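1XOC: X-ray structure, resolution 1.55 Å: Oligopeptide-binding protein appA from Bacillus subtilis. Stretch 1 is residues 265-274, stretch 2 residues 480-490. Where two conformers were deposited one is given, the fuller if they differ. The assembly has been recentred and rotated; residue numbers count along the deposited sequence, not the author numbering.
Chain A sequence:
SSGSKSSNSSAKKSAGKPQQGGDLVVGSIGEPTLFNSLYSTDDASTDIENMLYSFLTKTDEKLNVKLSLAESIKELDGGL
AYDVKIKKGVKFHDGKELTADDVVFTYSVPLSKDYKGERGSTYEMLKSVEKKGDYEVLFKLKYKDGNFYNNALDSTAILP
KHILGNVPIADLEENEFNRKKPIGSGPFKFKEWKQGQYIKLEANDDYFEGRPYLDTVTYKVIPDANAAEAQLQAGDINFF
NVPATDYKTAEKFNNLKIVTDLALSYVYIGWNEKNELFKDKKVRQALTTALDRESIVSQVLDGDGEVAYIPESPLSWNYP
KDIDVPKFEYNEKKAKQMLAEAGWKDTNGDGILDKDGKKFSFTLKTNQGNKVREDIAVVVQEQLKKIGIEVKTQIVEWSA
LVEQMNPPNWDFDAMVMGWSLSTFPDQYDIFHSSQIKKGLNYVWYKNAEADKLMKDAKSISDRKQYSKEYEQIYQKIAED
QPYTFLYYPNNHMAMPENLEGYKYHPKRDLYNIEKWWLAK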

# COMPACT_ATOMS: atom_id res chain seq x y z
N SER A 265 -7.39 3.73 -1.93
CA SER A 265 -6.97 2.46 -2.50
C SER A 265 -7.69 2.24 -3.82
O SER A 265 -8.74 2.85 -4.09
CB SER A 265 -7.33 1.34 -1.55
OG SER A 265 -7.11 0.08 -2.14
N TYR A 266 -7.12 1.35 -4.64
CA TYR A 266 -7.91 0.71 -5.69
C TYR A 266 -7.42 -0.73 -5.83
O TYR A 266 -6.28 -1.04 -5.45
CB TYR A 266 -7.90 1.47 -7.04
CG TYR A 266 -6.54 1.62 -7.69
CD1 TYR A 266 -5.95 0.56 -8.40
CD2 TYR A 266 -5.84 2.80 -7.61
CE1 TYR A 266 -4.70 0.71 -8.99
CE2 TYR A 266 -4.59 2.96 -8.19
CZ TYR A 266 -4.03 1.89 -8.89
OH TYR A 266 -2.79 2.05 -9.47
N VAL A 267 -8.30 -1.55 -6.38
CA VAL A 267 -8.01 -2.97 -6.66
C VAL A 267 -7.96 -3.08 -8.18
O VAL A 267 -8.70 -2.38 -8.89
CB VAL A 267 -9.08 -3.87 -6.01
CG1 VAL A 267 -8.92 -5.32 -6.41
CG2 VAL A 267 -9.01 -3.72 -4.48
N TYR A 268 -7.10 -3.95 -8.67
CA TYR A 268 -6.76 -4.01 -10.08
C TYR A 268 -6.30 -5.42 -10.45
O TYR A 268 -6.03 -6.22 -9.60
CB TYR A 268 -5.65 -3.01 -10.40
CG TYR A 268 -4.32 -3.30 -9.76
CD1 TYR A 268 -4.04 -2.89 -8.48
CD2 TYR A 268 -3.36 -4.02 -10.42
CE1 TYR A 268 -2.83 -3.16 -7.91
CE2 TYR A 268 -2.16 -4.31 -9.85
CZ TYR A 268 -1.90 -3.88 -8.59
OH TYR A 268 -0.70 -4.16 -8.01
N ILE A 269 -6.24 -5.68 -11.74
CA ILE A 269 -5.49 -6.80 -12.26
C ILE A 269 -4.22 -6.31 -12.89
O ILE A 269 -4.24 -5.50 -13.79
CB ILE A 269 -6.30 -7.58 -13.32
CG1 ILE A 269 -7.67 -7.96 -12.78
CG2 ILE A 269 -5.51 -8.80 -13.79
CD1 ILE A 269 -8.58 -8.55 -13.82
N GLY A 270 -3.10 -6.82 -12.39
CA GLY A 270 -1.81 -6.52 -12.96
C GLY A 270 -1.42 -7.53 -14.02
O GLY A 270 -1.30 -8.69 -13.72
N TRP A 271 -1.20 -7.04 -15.23
CA TRP A 271 -0.81 -7.89 -16.35
C TRP A 271 0.71 -7.81 -16.56
O TRP A 271 1.22 -6.80 -16.96
CB TRP A 271 -1.51 -7.43 -17.63
CG TRP A 271 -3.00 -7.30 -17.56
CD1 TRP A 271 -3.72 -6.16 -17.64
CD2 TRP A 271 -3.94 -8.36 -17.46
NE1 TRP A 271 -5.06 -6.43 -17.55
CE2 TRP A 271 -5.22 -7.78 -17.45
CE3 TRP A 271 -3.84 -9.74 -17.37
CZ2 TRP A 271 -6.38 -8.53 -17.36
CZ3 TRP A 271 -4.99 -10.48 -17.27
CH2 TRP A 271 -6.24 -9.88 -17.27
N ASN A 272 1.42 -8.89 -16.24
CA ASN A 272 2.88 -8.86 -16.28
C ASN A 272 3.39 -8.85 -17.71
O ASN A 272 3.25 -9.84 -18.41
CB ASN A 272 3.47 -10.05 -15.53
CG ASN A 272 4.95 -9.92 -15.28
OD1 ASN A 272 5.53 -10.67 -14.49
ND2 ASN A 272 5.57 -8.96 -15.92
N GLU A 273 3.97 -7.73 -18.14
CA GLU A 273 4.45 -7.58 -19.53
C GLU A 273 5.78 -8.33 -19.81
O GLU A 273 6.26 -8.36 -20.95
CB GLU A 273 4.53 -6.11 -19.91
CG GLU A 273 3.20 -5.41 -19.73
CD GLU A 273 3.18 -4.00 -20.20
OE1 GLU A 273 2.35 -3.22 -19.65
OE2 GLU A 273 3.97 -3.66 -21.09
N LYS A 274 6.34 -8.97 -18.79
CA LYS A 274 7.38 -9.98 -19.01
C LYS A 274 6.78 -11.17 -19.75
O LYS A 274 7.48 -11.84 -20.52
CB LYS A 274 7.97 -10.49 -17.70
CG LYS A 274 9.17 -9.76 -17.22
CD LYS A 274 9.71 -10.40 -15.95
CE LYS A 274 10.78 -11.44 -16.23
NZ LYS A 274 10.98 -12.32 -15.02
N ASP A 480 -3.16 2.81 -22.16
CA ASP A 480 -2.24 1.68 -22.22
C ASP A 480 -2.69 0.45 -21.42
O ASP A 480 -2.23 -0.66 -21.69
CB ASP A 480 -0.84 2.13 -21.75
CG ASP A 480 -0.20 3.12 -22.72
OD1 ASP A 480 -0.68 3.26 -23.87
OD2 ASP A 480 0.80 3.76 -22.33
N GLN A 481 -3.59 0.63 -20.46
CA GLN A 481 -4.11 -0.46 -19.66
C GLN A 481 -2.99 -1.37 -19.13
O GLN A 481 -3.04 -2.59 -19.32
CB GLN A 481 -5.13 -1.29 -20.44
CG GLN A 481 -6.42 -0.54 -20.77
CD GLN A 481 -7.28 -0.28 -19.54
OE1 GLN A 481 -7.90 -1.22 -19.01
NE2 GLN A 481 -7.36 0.98 -19.11
N PRO A 482 -2.00 -0.79 -18.41
CA PRO A 482 -1.01 -1.67 -17.80
C PRO A 482 -1.67 -2.57 -16.74
O PRO A 482 -1.19 -3.69 -16.47
CB PRO A 482 -0.03 -0.70 -17.18
CG PRO A 482 -0.84 0.56 -16.93
CD PRO A 482 -1.77 0.63 -18.08
N TYR A 483 -2.76 -2.06 -16.17
CA TYR A 483 -3.66 -2.81 -15.32
C TYR A 483 -5.06 -2.75 -15.93
O TYR A 483 -5.37 -1.82 -16.68
CB TYR A 483 -3.83 -2.15 -13.94
CG TYR A 483 -2.63 -1.92 -13.05
CD1 TYR A 483 -1.43 -2.59 -13.20
CD2 TYR A 483 -2.71 -1.00 -11.99
CE1 TYR A 483 -0.36 -2.38 -12.33
CE2 TYR A 483 -1.64 -0.78 -11.11
CZ TYR A 483 -0.49 -1.47 -11.27
OH TYR A 483 0.55 -1.22 -10.39
N THR A 484 -5.89 -3.73 -15.57
CA THR A 484 -7.33 -3.58 -15.59
C THR A 484 -7.73 -3.03 -14.22
O THR A 484 -7.59 -3.70 -13.20
CB THR A 484 -8.07 -4.90 -15.90
OG1 THR A 484 -7.73 -5.30 -17.22
CG2 THR A 484 -9.51 -4.75 -15.83
N PHE A 485 -8.22 -1.81 -14.20
CA PHE A 485 -8.63 -1.21 -12.96
C PHE A 485 -9.98 -1.80 -12.61
O PHE A 485 -10.85 -1.88 -13.46
CB PHE A 485 -8.68 0.33 -13.12
CG PHE A 485 -7.33 0.92 -13.39
CD1 PHE A 485 -6.93 1.17 -14.71
CD2 PHE A 485 -6.44 1.16 -12.36
CE1 PHE A 485 -5.65 1.67 -14.97
CE2 PHE A 485 -5.18 1.65 -12.62
CZ PHE A 485 -4.79 1.92 -13.93
N LEU A 486 -10.16 -2.24 -11.36
CA LEU A 486 -11.39 -2.94 -10.97
C LEU A 486 -12.34 -2.06 -10.17
O LEU A 486 -13.43 -1.77 -10.64
CB LEU A 486 -11.08 -4.27 -10.26
CG LEU A 486 -10.42 -5.41 -11.08
CD1 LEU A 486 -10.09 -6.56 -10.14
CD2 LEU A 486 -11.27 -5.86 -12.26
N TYR A 487 -11.96 -1.64 -8.97
CA TYR A 487 -12.84 -0.80 -8.17
C TYR A 487 -12.12 -0.00 -7.08
O TYR A 487 -10.99 -0.29 -6.73
CB TYR A 487 -13.96 -1.61 -7.53
CG TYR A 487 -13.48 -2.78 -6.73
CD1 TYR A 487 -13.19 -3.97 -7.34
CD2 TYR A 487 -13.31 -2.70 -5.36
CE1 TYR A 487 -12.74 -5.03 -6.65
CE2 TYR A 487 -12.85 -3.79 -4.64
CZ TYR A 487 -12.57 -4.95 -5.30
OH TYR A 487 -12.12 -6.07 -4.64
N TYR A 488 -12.81 1.01 -6.57
CA TYR A 488 -12.39 1.74 -5.37
C TYR A 488 -13.12 1.18 -4.16
O TYR A 488 -14.34 1.30 -4.07
CB TYR A 488 -12.72 3.23 -5.52
CG TYR A 488 -12.12 3.84 -6.76
CD1 TYR A 488 -10.75 3.87 -6.95
CD2 TYR A 488 -12.92 4.45 -7.72
CE1 TYR A 488 -10.19 4.43 -8.10
CE2 TYR A 488 -12.37 5.03 -8.86
CZ TYR A 488 -11.01 5.02 -9.04
OH TYR A 488 -10.48 5.58 -10.19
N PRO A 489 -12.41 0.51 -3.25
CA PRO A 489 -13.10 -0.15 -2.17
C PRO A 489 -13.47 0.74 -1.01
O PRO A 489 -12.82 1.78 -0.79
CB PRO A 489 -12.07 -1.11 -1.65
CG PRO A 489 -10.79 -0.50 -1.94
CD PRO A 489 -10.96 0.23 -3.21
N ASN A 490 -14.47 0.32 -0.24
CA ASN A 490 -14.81 1.00 1.02
C ASN A 490 -14.32 0.14 2.19
O ASN A 490 -14.32 -1.08 2.12
CB ASN A 490 -16.32 1.15 1.13
CG ASN A 490 -16.89 2.01 0.02
OD1 ASN A 490 -16.42 3.14 -0.14
ND2 ASN A 490 -17.90 1.53 -0.70

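Neighbouring strands of a sheet are commonly described by their backbone ladder, yet much of their cohesion lies in the side chains that the ladder brings into register. Two stretches of AppA, more than 200 residues apart in sequence, illustrate the point, burying 829 Å² between them.

V267 lies at the apolar centre. Its CB sits over the face of the Y487 ring, 3.9 Å from the ring centroid and 19° off the normal, so that an aliphatic C–H points into the π cloud, a weak and largely dispersive contact. On the same face of the sheet, the CD1 of L486 reaches both CG1 of V267, at 4.1 Å, and CG1 of I269, at 3.8 Å, bridging two residues that alternate along the partner strand.

The other face is aromatic. Y268 and Y483 stack face to face, their centroids 3.9 Å apart and their planes inclined by only 15°; the closest atoms, Y268 CD2 and Y483 CG, are 3.4 Å apart. The rings are slipped sideways by roughly 2 Å, a displacement that eases repulsion between the π clouds. G270, paired with Y483, has no side chain, and its CA lies 4.0 Å from Y483 CD1; a CB in its place would be crowded by Y268 CE2. Y266 extends the cluster differently: F485 directs its edge toward the Y266 face in an offset edge-to-face pair, with centroids 5.4 Å apart and planes at 67°.

Between these two layers of side chains the strands run antiparallel, at 153°. I269 and T484 form a regular hydrogen-bonded pair, with I269 N donating to T484 O at 2.8 Å and T484 N returning a bond to I269 O at 3.0 Å. The register then slips by one residue between V267 and Y268, a β bulge. V267 N still donates to Y487 O at 3.0 Å, but V267 O receives two amides: L486 N at 2.9 Å and, in a weak bond, Y487 N at 3.3 Å. One carbonyl thus serves two consecutive donors and absorbs the extra residue, L486, whose phi/psi of -103/-65 departs from extended geometry. Between the regular bonds, CA–H···O contacts add support, as where Y268 CA approaches T484 O at 3.2 Å.

At the polar edge, the indole of W271 turns its NE1 to T484 OG1, donating a hydrogen bond of 2.9 Å near the plane of the ring. An otherwise apolar side chain thereby satisfies its single polar group. Farther out, E273 merely brushes P482, its OE1 lying 4.1 Å from P482 CA.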